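Local coordinates for putative ArsC family related protein (Bacteroides fragilis, PDB 3GKX), which is of unknown function but belongs to the ArsC family of thioredoxin-fold proteins, named for arsenate reductases, so a related reductase activity is possible, at residues S15-A20 and K97-V102. Numbering follows the deposited sequence. Where two conformers were deposited one is given.
Sequences STCQKA and KRPLVV
Cys17 and Pro99 meet where the cis-proline loop of a thioredoxin-like fold passes the start of helix 15-26. The peptide bond between Arg98 and Pro99 is cis, the mark of this loop in thioredoxin relatives, and the proline immediately precedes strand 100-102. Cys17 would be the second cysteine of a CxxC-type pattern that starts with Cys14, though a redox role for the pair is not established here. With chi1 at -76° the sulfur points back past its own backbone N, opposite the carbonyl carbon, and sits over one face of the pyrrolidine, almost straight above its middle. SG is thus close to every ring atom, with Pro99 N nearest at 3.7 Å and Pro99 CB at 3.8 Å. In the conformer given, Arg98 CG comes within 3.7 Å of Cys17 SG. Thr16 and Ala20, one helical turn apart, add contacts at CD and CG of Pro99, the ring atoms farther from its CA. Thr16 turns its methyl rather than its hydroxyl to the ring, CG2 lying anti to the backbone N. The contact is apolar and largely buried; Trp116 of helix 113-116 touches both Ala20 and Pro99, while Phe8 of strand 7-10 also packs on the proline. A backbone hydrogen bond from Ala20 N to Thr16 O, 3.0 Å, holds that turn of helix. Across the interface, Thr16 CG2 lies 3.9 Å from Pro99 CD, and Ala20 CB meets Pro99 CG at 3.7 Å.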
loop_
_atom_site.group_PDB
_atom_site.type_symbol
_atom_site.label_atom_id
_atom_site.label_comp_id
_atom_site.label_asym_id
_atom_site.label_seq_id
_atom_site.Cartn_x
_atom_site.Cartn_y
_atom_site.Cartn_z
ATOM N N SER B 15 -14.338 -16.820 -9.649
ATOM C CA SER B 15 -13.568 -17.216 -10.833
ATOM C C SER B 15 -12.068 -16.916 -10.731
ATOM O O SER B 15 -11.239 -17.623 -11.319
ATOM C CB SER B 15 -14.164 -16.508 -12.059
ATOM O OG SER B 15 -13.158 -16.003 -12.919
ATOM N N THR B 16 -11.737 -15.841 -10.018
ATOM C CA THR B 16 -10.349 -15.457 -9.762
ATOM C C THR B 16 -9.770 -16.435 -8.734
ATOM O O THR B 16 -8.613 -16.844 -8.845
ATOM C CB THR B 16 -10.228 -13.973 -9.275
ATOM O OG1 THR B 16 -10.746 -13.091 -10.284
ATOM C CG2 THR B 16 -8.791 -13.588 -9.002
ATOM N N CYS B 17 -10.596 -16.852 -7.776
ATOM C CA CYS B 17 -10.164 -17.790 -6.732
ATOM C C CYS B 17 -9.719 -19.118 -7.324
ATOM O O CYS B 17 -8.584 -19.555 -7.107
ATOM C CB CYS B 17 -11.270 -17.982 -5.702
ATOM S SG CYS B 17 -11.358 -16.544 -4.623
ATOM N N GLN B 18 -10.607 -19.729 -8.107
ATOM C CA GLN B 18 -10.327 -20.986 -8.793
ATOM C C GLN B 18 -8.987 -20.941 -9.521
ATOM O O GLN B 18 -8.167 -21.854 -9.377
ATOM C CB GLN B 18 -11.457 -21.269 -9.772
ATOM C CG GLN B 18 -12.823 -21.023 -9.151
ATOM C CD GLN B 18 -13.964 -21.126 -10.136
ATOM O OE1 GLN B 18 -13.942 -20.521 -11.213
ATOM N NE2 GLN B 18 -14.985 -21.888 -9.763
ATOM N N LYS B 19 -8.772 -19.865 -10.284
ATOM C CA LYS B 19 -7.508 -19.626 -10.988
ATOM C C LYS B 19 -6.316 -19.657 -10.004
ATOM O O LYS B 19 -5.343 -20.372 -10.229
ATOM C CB LYS B 19 -7.566 -18.294 -11.766
ATOM C CG LYS B 19 -8.355 -18.347 -13.091
ATOM C CD LYS B 19 -8.784 -16.948 -13.549
ATOM C CE LYS B 19 -8.807 -16.815 -15.056
ATOM N NZ LYS B 19 -7.516 -16.356 -15.659
ATOM N N ALA B 20 -6.416 -18.909 -8.905
ATOM C CA ALA B 20 -5.340 -18.806 -7.907
ATOM C C ALA B 20 -5.026 -20.149 -7.299
ATOM O O ALA B 20 -3.845 -20.510 -7.140
ATOM C CB ALA B 20 -5.738 -17.841 -6.787
ATOM N N LYS B 97 -11.865 -8.289 -0.429
ATOM C CA LYS B 97 -11.221 -8.785 -1.647
ATOM C C LYS B 97 -10.779 -10.256 -1.496
ATOM O O LYS B 97 -10.312 -10.669 -0.423
ATOM C CB LYS B 97 -10.013 -7.914 -1.973
ATOM C CG LYS B 97 -9.353 -8.222 -3.309
ATOM C CD LYS B 97 -10.062 -7.488 -4.440
ATOM C CE LYS B 97 -9.238 -7.531 -5.714
ATOM N NZ LYS B 97 -9.444 -8.786 -6.490
ATOM N N ARG B 98 -10.909 -11.022 -2.574
ATOM C CA ARG B 98 -10.504 -12.428 -2.591
ATOM C C ARG B 98 -9.935 -12.816 -3.952
ATOM O O ARG B 98 -10.306 -12.235 -4.964
ATOM C CB ARG B 98 -11.689 -13.328 -2.245
ATOM C CG ARG B 98 -12.712 -13.376 -3.341
ATOM C CD ARG B 98 -14.096 -13.420 -2.795
ATOM N NE ARG B 98 -15.051 -13.480 -3.893
ATOM C CZ ARG B 98 -16.320 -13.105 -3.806
ATOM N NH1 ARG B 98 -16.791 -12.642 -2.663
ATOM N NH2 ARG B 98 -17.112 -13.209 -4.861
ATOM N N PRO B 99 -9.007 -13.788 -3.976
ATOM C CA PRO B 99 -8.508 -14.458 -2.764
ATOM C C PRO B 99 -7.480 -13.579 -2.040
ATOM O O PRO B 99 -7.051 -12.549 -2.595
ATOM C CB PRO B 99 -7.872 -15.737 -3.310
ATOM C CG PRO B 99 -7.336 -15.346 -4.627
ATOM C CD PRO B 99 -8.283 -14.251 -5.183
ATOM N N LEU B 100 -7.157 -13.959 -0.805
ATOM C CA LEU B 100 -6.038 -13.411 -0.028
ATOM C C LEU B 100 -5.170 -14.578 0.327
ATOM O O LEU B 100 -5.699 -15.669 0.617
ATOM C CB LEU B 100 -6.509 -12.808 1.299
ATOM C CG LEU B 100 -7.464 -11.655 1.168
ATOM C CD1 LEU B 100 -7.784 -10.985 2.535
ATOM C CD2 LEU B 100 -6.795 -10.690 0.200
ATOM N N VAL B 101 -3.855 -14.363 0.345
ATOM C CA VAL B 101 -2.886 -15.328 0.871
ATOM C C VAL B 101 -2.082 -14.614 1.959
ATOM O O VAL B 101 -1.647 -13.482 1.776
ATOM C CB VAL B 101 -1.948 -15.897 -0.220
ATOM C CG1 VAL B 101 -0.976 -16.929 0.367
ATOM C CG2 VAL B 101 -2.734 -16.562 -1.277
ATOM N N VAL B 102 -1.919 -15.271 3.094
ATOM C CA VAL B 102 -1.258 -14.707 4.263
ATOM C C VAL B 102 -0.079 -15.648 4.566
ATOM O O VAL B 102 -0.275 -16.871 4.679
ATOM C CB VAL B 102 -2.248 -14.673 5.470
ATOM C CG1 VAL B 102 -1.589 -14.196 6.756
ATOM C CG2 VAL B 102 -3.450 -13.836 5.139
#